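Local atomic coordinates of endoglucanase (Clostridium thermocellum, PDB entry 2E4T), a protein that hydrolyses internal beta-1,4-glucosidic bonds of cellulose and probably xyloglucan through its family 44 glycoside hydrolase catalytic module. Residues V38-N52 with V102-S116. Sequence-based numbering, arbitrary orientation.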
ATOM      1  N   VAL A  38     -10.608   5.795   4.629  1.00  5.34           N
ATOM      2  CA  VAL A  38      -9.306   5.595   4.010  1.00  5.13           C
ATOM      3  C   VAL A  38      -8.896   6.849   3.273  1.00  5.23           C
ATOM      4  O   VAL A  38      -9.700   7.706   2.917  1.00  6.32           O
ATOM      5  CB  VAL A  38      -9.290   4.372   3.058  1.00  5.79           C
ATOM      6  CG1 VAL A  38      -9.703   3.091   3.809  1.00  6.23           C
ATOM      7  CG2 VAL A  38     -10.144   4.563   1.818  1.00  6.30           C
ATOM      8  N   THR A  39      -7.558   6.940   3.024  1.00  5.35           N
ATOM      9  CA  THR A  39      -7.014   8.164   2.417  1.00  5.49           C
ATOM     10  C   THR A  39      -6.360   7.919   1.062  1.00  5.37           C
ATOM     11  O   THR A  39      -5.836   8.836   0.446  1.00  6.99           O
ATOM     12  CB  THR A  39      -6.019   8.826   3.357  1.00  6.15           C
ATOM     13  OG1 THR A  39      -4.928   7.920   3.548  1.00  6.24           O
ATOM     14  CG2 THR A  39      -6.655   9.171   4.700  1.00  7.17           C
ATOM     15  N   ALA A  40      -6.437   6.663   0.582  1.00  4.90           N
ATOM     16  CA  ALA A  40      -6.016   6.357  -0.784  1.00  4.90           C
ATOM     17  C   ALA A  40      -6.829   5.109  -1.202  1.00  4.74           C
ATOM     18  O   ALA A  40      -7.174   4.265  -0.387  1.00  4.99           O
ATOM     19  CB  ALA A  40      -4.501   6.063  -0.884  1.00  5.73           C
ATOM     20  N   LYS A  41      -7.112   5.065  -2.523  1.00  4.85           N
ATOM     21  CA  LYS A  41      -7.737   3.893  -3.125  1.00  4.66           C
ATOM     22  C   LYS A  41      -6.901   3.461  -4.319  1.00  4.64           C
ATOM     23  O   LYS A  41      -6.606   4.276  -5.202  1.00  5.54           O
ATOM     24  CB  LYS A  41      -9.175   4.197  -3.584  1.00  5.22           C
ATOM     25  CG  LYS A  41     -10.183   4.235  -2.462  1.00  5.36           C
ATOM     26  CD  LYS A  41     -10.309   2.937  -1.648  1.00  5.44           C
ATOM     27  CE  LYS A  41     -10.593   1.682  -2.443  1.00  5.44           C
ATOM     28  NZ  LYS A  41     -11.934   1.707  -3.125  1.00  5.73           N
ATOM     29  N   ARG A  42      -6.561   2.166  -4.347  1.00  4.72           N
ATOM     30  CA  ARG A  42      -5.837   1.569  -5.470  1.00  4.73           C
ATOM     31  C   ARG A  42      -6.755   0.628  -6.240  1.00  4.61           C
ATOM     32  O   ARG A  42      -7.379  -0.255  -5.649  1.00  4.87           O
ATOM     33  CB  ARG A  42      -4.634   0.766  -4.946  1.00  5.03           C
ATOM     34  CG  ARG A  42      -3.948  -0.072  -6.039  1.00  5.04           C
ATOM     35  CD  ARG A  42      -2.677  -0.664  -5.487  1.00  5.07           C
ATOM     36  NE  ARG A  42      -1.932  -1.513  -6.405  1.00  5.38           N
ATOM     37  CZ  ARG A  42      -1.946  -2.839  -6.420  1.00  5.37           C
ATOM     38  NH1 ARG A  42      -2.823  -3.536  -5.719  1.00  6.49           N
ATOM     39  NH2 ARG A  42      -0.998  -3.437  -7.177  1.00  7.61           N
ATOM     40  N   PHE A  43      -6.782   0.867  -7.579  1.00  4.66           N
ATOM     41  CA  PHE A  43      -7.373  -0.057  -8.542  1.00  4.73           C
ATOM     42  C   PHE A  43      -6.217  -0.894  -9.078  1.00  4.72           C
ATOM     43  O   PHE A  43      -5.406  -0.374  -9.859  1.00  5.48           O
ATOM     44  CB  PHE A  43      -8.040   0.761  -9.660  1.00  5.40           C
ATOM     45  CG  PHE A  43      -8.541  -0.061 -10.816  1.00  5.53           C
ATOM     46  CD1 PHE A  43      -9.729  -0.815 -10.698  1.00  5.88           C
ATOM     47  CD2 PHE A  43      -7.871  -0.063 -12.038  1.00  5.76           C
ATOM     48  CE1 PHE A  43     -10.210  -1.572 -11.769  1.00  7.04           C
ATOM     49  CE2 PHE A  43      -8.393  -0.793 -13.148  1.00  6.73           C
ATOM     50  CZ  PHE A  43      -9.543  -1.526 -12.985  1.00  6.96           C
ATOM     51  N   GLY A  44      -6.061  -2.115  -8.555  1.00  5.03           N
ATOM     52  CA  GLY A  44      -4.879  -2.886  -8.870  1.00  5.85           C
ATOM     53  C   GLY A  44      -5.116  -4.343  -8.565  1.00  5.39           C
ATOM     54  O   GLY A  44      -6.227  -4.779  -8.257  1.00  6.43           O
ATOM     55  N   GLY A  45      -4.028  -5.131  -8.637  1.00  6.46           N
ATOM     56  CA  GLY A  45      -4.109  -6.547  -8.436  1.00  6.53           C
ATOM     57  C   GLY A  45      -4.364  -7.314  -9.738  1.00  5.48           C
ATOM     58  O   GLY A  45      -4.395  -6.735 -10.834  1.00  5.63           O
ATOM     59  N   ASN A  46      -4.515  -8.633  -9.600  1.00  5.82           N
ATOM     60  CA  ASN A  46      -4.426  -9.515 -10.771  1.00  5.71           C
ATOM     61  C   ASN A  46      -5.428  -9.140 -11.869  1.00  5.74           C
ATOM     62  O   ASN A  46      -5.072  -9.229 -13.067  1.00  6.45           O
ATOM     63  CB  ASN A  46      -4.701 -10.955 -10.349  1.00  6.25           C
ATOM     64  CG  ASN A  46      -3.594 -11.523  -9.511  1.00  6.34           C
ATOM     65  OD1 ASN A  46      -2.482 -10.957  -9.453  1.00  7.35           O
ATOM     66  ND2 ASN A  46      -3.836 -12.705  -8.902  1.00  7.53           N
ATOM     67  N   ARG A  47      -6.657  -8.748 -11.525  1.00  5.52           N
ATOM     68  CA  ARG A  47      -7.656  -8.505 -12.550  1.00  6.20           C
ATOM     69  C   ARG A  47      -7.310  -7.293 -13.392  1.00  5.52           C
ATOM     70  O   ARG A  47      -7.917  -7.123 -14.495  1.00  6.37           O
ATOM     71  CB  ARG A  47      -9.031  -8.289 -11.946  1.00  6.76           C
ATOM     72  CG  ARG A  47      -9.839  -9.551 -11.773  1.00  7.74           C
ATOM     73  CD  ARG A  47     -10.447  -9.957 -13.117  1.00  7.56           C
ATOM     74  NE  ARG A  47     -11.256 -11.164 -12.958  1.00  7.88           N
ATOM     75  CZ  ARG A  47     -12.138 -11.537 -13.891  1.00  7.56           C
ATOM     76  NH1 ARG A  47     -12.260 -10.870 -15.043  1.00  7.94           N
ATOM     77  NH2 ARG A  47     -12.901 -12.630 -13.677  1.00  8.64           N
ATOM     78  N   THR A  48      -6.426  -6.409 -12.942  1.00  5.24           N
ATOM     79  CA  THR A  48      -6.175  -5.199 -13.689  1.00  5.43           C
ATOM     80  C   THR A  48      -5.179  -5.366 -14.857  1.00  5.22           C
ATOM     81  O   THR A  48      -5.157  -4.521 -15.737  1.00  5.80           O
ATOM     82  CB  THR A  48      -5.753  -4.035 -12.771  1.00  5.68           C
ATOM     83  OG1 THR A  48      -4.487  -4.290 -12.183  1.00  6.06           O
ATOM     84  CG2 THR A  48      -6.828  -3.771 -11.720  1.00  6.77           C
ATOM     85  N   THR A  49      -4.441  -6.486 -14.895  1.00  5.18           N
ATOM     86  CA  THR A  49      -3.448  -6.649 -15.959  1.00  5.00           C
ATOM     87  C   THR A  49      -4.077  -6.680 -17.357  1.00  5.25           C
ATOM     88  O   THR A  49      -3.571  -6.083 -18.296  1.00  5.76           O
ATOM     89  CB  THR A  49      -2.634  -7.927 -15.681  1.00  5.66           C
ATOM     90  OG1 THR A  49      -1.881  -7.736 -14.489  1.00  5.46           O
ATOM     91  CG2 THR A  49      -1.725  -8.272 -16.879  1.00  5.71           C
ATOM     92  N   GLY A  50      -5.201  -7.427 -17.463  1.00  5.14           N
ATOM     93  CA  GLY A  50      -5.851  -7.614 -18.756  1.00  5.61           C
ATOM     94  C   GLY A  50      -7.098  -6.767 -18.949  1.00  5.07           C
ATOM     95  O   GLY A  50      -7.892  -7.018 -19.859  1.00  5.48           O
ATOM     96  N   TYR A  51      -7.309  -5.766 -18.075  1.00  5.05           N
ATOM     97  CA  TYR A  51      -8.447  -4.867 -18.193  1.00  4.89           C
ATOM     98  C   TYR A  51      -8.329  -3.994 -19.443  1.00  5.15           C
ATOM     99  O   TYR A  51      -7.302  -3.351 -19.665  1.00  5.62           O
ATOM    100  CB  TYR A  51      -8.496  -3.959 -16.940  1.00  5.58           C
ATOM    101  CG  TYR A  51      -9.515  -2.833 -17.062  1.00  5.18           C
ATOM    102  CD1 TYR A  51     -10.891  -3.094 -17.029  1.00  5.57           C
ATOM    103  CD2 TYR A  51      -9.089  -1.521 -17.266  1.00  5.68           C
ATOM    104  CE1 TYR A  51     -11.808  -2.074 -17.159  1.00  5.60           C
ATOM    105  CE2 TYR A  51     -10.014  -0.486 -17.418  1.00  5.66           C
ATOM    106  CZ  TYR A  51     -11.369  -0.768 -17.395  1.00  5.46           C
ATOM    107  OH  TYR A  51     -12.256   0.276 -17.583  1.00  6.12           O
ATOM    108  N   ASN A  52      -9.416  -3.970 -20.238  1.00  5.30           N
ATOM    109  CA  ASN A  52      -9.478  -3.190 -21.465  1.00  5.30           C
ATOM    110  C   ASN A  52     -10.369  -1.980 -21.223  1.00  5.09           C
ATOM    111  O   ASN A  52     -11.584  -2.115 -21.104  1.00  5.77           O
ATOM    112  CB  ASN A  52     -10.050  -4.068 -22.572  1.00  5.66           C
ATOM    113  CG  ASN A  52     -10.115  -3.376 -23.908  1.00  5.80           C
ATOM    114  OD1 ASN A  52     -10.084  -2.145 -23.993  1.00  6.69           O
ATOM    115  ND2 ASN A  52     -10.204  -4.186 -24.973  1.00  6.36           N
ATOM    116  N   VAL A 102     -11.762  10.723  -0.535  1.00  5.97           N
ATOM    117  CA  VAL A 102     -10.430  10.090  -0.612  1.00  6.06           C
ATOM    118  C   VAL A 102      -9.537  10.929  -1.512  1.00  6.25           C
ATOM    119  O   VAL A 102      -9.900  11.149  -2.675  1.00  7.28           O
ATOM    120  CB  VAL A 102     -10.569   8.669  -1.187  1.00  6.28           C
ATOM    121  CG1 VAL A 102      -9.186   8.070  -1.405  1.00  7.73           C
ATOM    122  CG2 VAL A 102     -11.372   7.790  -0.245  1.00  7.08           C
ATOM    123  N   PRO A 103      -8.388  11.417  -1.015  1.00  6.71           N
ATOM    124  CA  PRO A 103      -7.589  12.380  -1.801  1.00  7.81           C
ATOM    125  C   PRO A 103      -6.646  11.749  -2.776  1.00  7.33           C
ATOM    126  O   PRO A 103      -6.123  12.482  -3.605  1.00 11.30           O
ATOM    127  CB  PRO A 103      -6.829  13.145  -0.726  1.00  8.78           C
ATOM    128  CG  PRO A 103      -6.607  12.148   0.357  1.00  8.41           C
ATOM    129  CD  PRO A 103      -7.937  11.362   0.411  1.00  7.45           C
ATOM    130  N   TYR A 104      -6.426  10.437  -2.774  1.00  5.67           N
ATOM    131  CA  TYR A 104      -5.479   9.824  -3.697  1.00  5.61           C
ATOM    132  C   TYR A 104      -6.143   8.612  -4.331  1.00  5.08           C
ATOM    133  O   TYR A 104      -6.525   7.678  -3.635  1.00  5.97           O
ATOM    134  CB  TYR A 104      -4.168   9.394  -2.986  1.00  5.97           C
ATOM    135  CG  TYR A 104      -2.998   9.299  -3.929  1.00  5.92           C
ATOM    136  CD1 TYR A 104      -1.956  10.218  -3.854  1.00  6.18           C
ATOM    137  CD2 TYR A 104      -2.915   8.293  -4.920  1.00  5.67           C
ATOM    138  CE1 TYR A 104      -0.896  10.211  -4.748  1.00  6.18           C
ATOM    139  CE2 TYR A 104      -1.844   8.264  -5.807  1.00  5.86           C
ATOM    140  CZ  TYR A 104      -0.865   9.234  -5.746  1.00  5.89           C
ATOM    141  OH  TYR A 104       0.126   9.209  -6.703  1.00  6.39           O
ATOM    142  N   THR A 105      -6.215   8.602  -5.689  1.00  5.13           N
ATOM    143  CA  THR A 105      -6.597   7.434  -6.443  1.00  5.09           C
ATOM    144  C   THR A 105      -5.409   7.010  -7.295  1.00  4.87           C
ATOM    145  O   THR A 105      -4.800   7.839  -7.994  1.00  5.68           O
ATOM    146  CB  THR A 105      -7.797   7.739  -7.336  1.00  5.69           C
ATOM    147  OG1 THR A 105      -8.908   8.074  -6.486  1.00  6.22           O
ATOM    148  CG2 THR A 105      -8.179   6.527  -8.189  1.00  6.29           C
ATOM    149  N   LEU A 106      -5.073   5.714  -7.203  1.00  4.92           N
ATOM    150  CA  LEU A 106      -3.992   5.081  -7.951  1.00  4.67           C
ATOM    151  C   LEU A 106      -4.617   4.060  -8.910  1.00  4.87           C
ATOM    152  O   LEU A 106      -5.293   3.131  -8.471  1.00  5.41           O
ATOM    153  CB  LEU A 106      -3.065   4.363  -6.954  1.00  5.04           C
ATOM    154  CG  LEU A 106      -1.984   3.473  -7.560  1.00  5.42           C
ATOM    155  CD1 LEU A 106      -1.057   4.276  -8.469  1.00  6.31           C
ATOM    156  CD2 LEU A 106      -1.168   2.819  -6.450  1.00  6.34           C
ATOM    157  N   ILE A 107      -4.450   4.319 -10.228  1.00  4.67           N
ATOM    158  CA  ILE A 107      -5.047   3.461 -11.249  1.00  4.92           C
ATOM    159  C   ILE A 107      -3.956   2.645 -11.946  1.00  5.07           C
ATOM    160  O   ILE A 107      -3.003   3.202 -12.493  1.00  5.42           O
ATOM    161  CB  ILE A 107      -5.816   4.328 -12.286  1.00  5.84           C
ATOM    162  CG1 ILE A 107      -6.975   5.070 -11.628  1.00  5.78           C
ATOM    163  CG2 ILE A 107      -6.277   3.483 -13.482  1.00  6.36           C
ATOM    164  CD1 ILE A 107      -7.982   4.217 -10.877  1.00  5.87           C
ATOM    165  N   THR A 108      -4.170   1.330 -11.986  1.00  5.60           N
ATOM    166  CA  THR A 108      -3.230   0.469 -12.728  1.00  5.85           C
ATOM    167  C   THR A 108      -3.487   0.567 -14.218  1.00  5.47           C
ATOM    168  O   THR A 108      -4.639   0.430 -14.702  1.00  6.72           O
ATOM    169  CB  THR A 108      -3.365  -0.955 -12.252  1.00  6.31           C
ATOM    170  OG1 THR A 108      -2.976  -1.012 -10.848  1.00  6.36           O
ATOM    171  CG2 THR A 108      -2.440  -1.900 -13.022  1.00  6.76           C
ATOM    172  N   LEU A 109      -2.392   0.774 -14.950  1.00  5.15           N
ATOM    173  CA  LEU A 109      -2.353   0.707 -16.405  1.00  5.11           C
ATOM    174  C   LEU A 109      -1.728  -0.643 -16.815  1.00  5.19           C
ATOM    175  O   LEU A 109      -1.068  -1.326 -16.043  1.00  5.69           O
ATOM    176  CB  LEU A 109      -1.549   1.881 -16.985  1.00  5.62           C
ATOM    177  CG  LEU A 109      -2.104   3.262 -16.599  1.00  5.80           C
ATOM    178  CD1 LEU A 109      -1.164   4.337 -17.176  1.00  6.86           C
ATOM    179  CD2 LEU A 109      -3.532   3.447 -17.097  1.00  6.92           C
ATOM    180  N   GLN A 110      -1.967  -0.990 -18.104  1.00  5.42           N
ATOM    181  CA  GLN A 110      -1.732  -2.341 -18.581  1.00  5.20           C
ATOM    182  C   GLN A 110      -0.423  -2.405 -19.391  1.00  5.30           C
ATOM    183  O   GLN A 110      -0.268  -1.718 -20.408  1.00  7.29           O
ATOM    184  CB  GLN A 110      -2.932  -2.737 -19.466  1.00  5.48           C
ATOM    185  CG  GLN A 110      -4.213  -2.916 -18.652  1.00  5.81           C
ATOM    186  CD  GLN A 110      -4.735  -1.652 -17.982  1.00  5.05           C
ATOM    187  OE1 GLN A 110      -4.898  -0.601 -18.638  1.00  5.87           O
ATOM    188  NE2 GLN A 110      -5.013  -1.747 -16.671  1.00  5.89           N
ATOM    189  N   ALA A 111       0.502  -3.251 -18.914  1.00  5.41           N
ATOM    190  CA  ALA A 111       1.809  -3.350 -19.503  1.00  5.69           C
ATOM    191  C   ALA A 111       2.216  -4.765 -19.908  1.00  5.66           C
ATOM    192  O   ALA A 111       3.209  -4.942 -20.610  1.00  7.45           O
ATOM    193  CB  ALA A 111       2.908  -2.736 -18.619  1.00  6.84           C
ATOM    194  N   ALA A 112       1.497  -5.797 -19.459  1.00  5.67           N
ATOM    195  CA  ALA A 112       1.894  -7.174 -19.754  1.00  5.81           C
ATOM    196  C   ALA A 112       1.849  -7.440 -21.275  1.00  5.56           C
ATOM    197  O   ALA A 112       2.583  -8.314 -21.747  1.00  7.76           O
ATOM    198  CB  ALA A 112       1.032  -8.167 -19.009  1.00  6.07           C
ATOM    199  N   GLY A 113       1.008  -6.735 -21.995  1.00  6.50           N
ATOM    200  CA  GLY A 113       1.112  -6.643 -23.445  1.00  6.44           C
ATOM    201  C   GLY A 113      -0.199  -6.693 -24.192  1.00  5.61           C
ATOM    202  O   GLY A 113      -0.266  -6.220 -25.335  1.00  6.14           O
ATOM    203  N   TYR A 114      -1.232  -7.265 -23.562  1.00  5.56           N
ATOM    204  CA  TYR A 114      -2.531  -7.467 -24.209  1.00  5.43           C
ATOM    205  C   TYR A 114      -3.628  -7.311 -23.145  1.00  5.32           C
ATOM    206  O   TYR A 114      -3.372  -7.526 -21.933  1.00  6.00           O
ATOM    207  CB  TYR A 114      -2.630  -8.887 -24.796  1.00  5.83           C
ATOM    208  CG  TYR A 114      -1.646  -9.117 -25.917  1.00  5.50           C
ATOM    209  CD1 TYR A 114      -2.021  -8.895 -27.251  1.00  5.63           C
ATOM    210  CD2 TYR A 114      -0.339  -9.533 -25.674  1.00  5.97           C
ATOM    211  CE1 TYR A 114      -1.107  -9.066 -28.282  1.00  6.49           C
ATOM    212  CE2 TYR A 114       0.598  -9.682 -26.695  1.00  6.57           C
ATOM    213  CZ  TYR A 114       0.177  -9.442 -28.005  1.00  6.69           C
ATOM    214  OH  TYR A 114       1.107  -9.606 -29.024  1.00  7.89           O
ATOM    215  N   VAL A 115      -4.824  -7.023 -23.621  1.00  5.38           N
ATOM    216  CA  VAL A 115      -5.994  -6.894 -22.748  1.00  5.24           C
ATOM    217  C   VAL A 115      -7.179  -7.634 -23.411  1.00  5.43           C
ATOM    218  O   VAL A 115      -7.205  -7.851 -24.652  1.00  5.61           O
ATOM    219  CB  VAL A 115      -6.381  -5.402 -22.478  1.00  5.14           C
ATOM    220  CG1 VAL A 115      -5.256  -4.755 -21.665  1.00  5.84           C
ATOM    221  CG2 VAL A 115      -6.654  -4.653 -23.758  1.00  6.41           C
ATOM    222  N   SER A 116      -8.153  -8.012 -22.595  1.00  5.60           N
ATOM    223  CA  SER A 116      -9.274  -8.802 -23.111  1.00  5.49           C
ATOM    224  C   SER A 116      -9.998  -8.094 -24.260  1.00  5.44           C
ATOM    225  O   SER A 116     -10.430  -6.924 -24.137  1.00  6.53           O
ATOM    226  CB  SER A 116     -10.315  -8.981 -21.995  1.00  5.98           C
ATOM    227  OG  SER A 116      -9.807  -9.834 -20.978  1.00  6.28           O
TER
HETATM  228  O   HOH W   1      -1.556  -6.124 -20.211  1.00  7.25           O
HETATM  229  O   HOH W   2      -6.931  -0.833 -20.674  1.00  6.69           O
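K41 and F43 of strand 40-43 pair with T105 and I107 of strand 104-109, as neighbouring parallel strands of the TIM-like barrel. The two strands are joined through helix 88-99, a beta-alpha-beta connection of the barrel.

Backbone bonds hold the strands. K41 N donates to Y104 O, L106 N to K41 O and F43 N to L106 O, each at 2.9 Å. At the C-terminal end F43 O is gripped twice by T108. T108 N donates to F43 O at 3.0 Å. T108 OG1 donates to the same F43 O at 2.7 Å, in the carbonyl plane on a lone pair.

Apolar contacts differ on the two faces of the sheet. On the face with R42 and L106, the extended R42 chain runs beside L106, with R42 CD 3.9 Å from L106 CD2. R42 NH1 forms a salt bridge with E359 and a hydrogen bond with N31. On the other face, I107 CD1 meets F43 CB. The F43 ring turns one face to T48 CG2, which sits over its centre, and packs toward helices 71-75 and 88-99. Before strand 104-109, V102 CG1 lies against A40 CA and K41 CG.

Beyond the barrel strands, side-chain amides, waters and one backbone bond join the segments. The Q110 chain bends at chi2 (65°), and Q110 NE2 donates to T48 O at 2.9 Å, with that oxygen near the amide plane. NE2 also bonds T108 O, from above the carbonyl plane. A water donates to both Q110 OE1 and Y51 O. A second water links T49 O to Y114 O and G113 N. The backbone N of S116, in strand 114-116, donates to G50 O.

N52 lies close to the calcium ligand E54, and its OD1 accepts from E54 N. With CG anti to the backbone N (chi1 -178°), N52 passes V115 CG2, and N52 ND2 donates to S116 O at 2.9 Å, with that oxygen only 4° out of the amide plane.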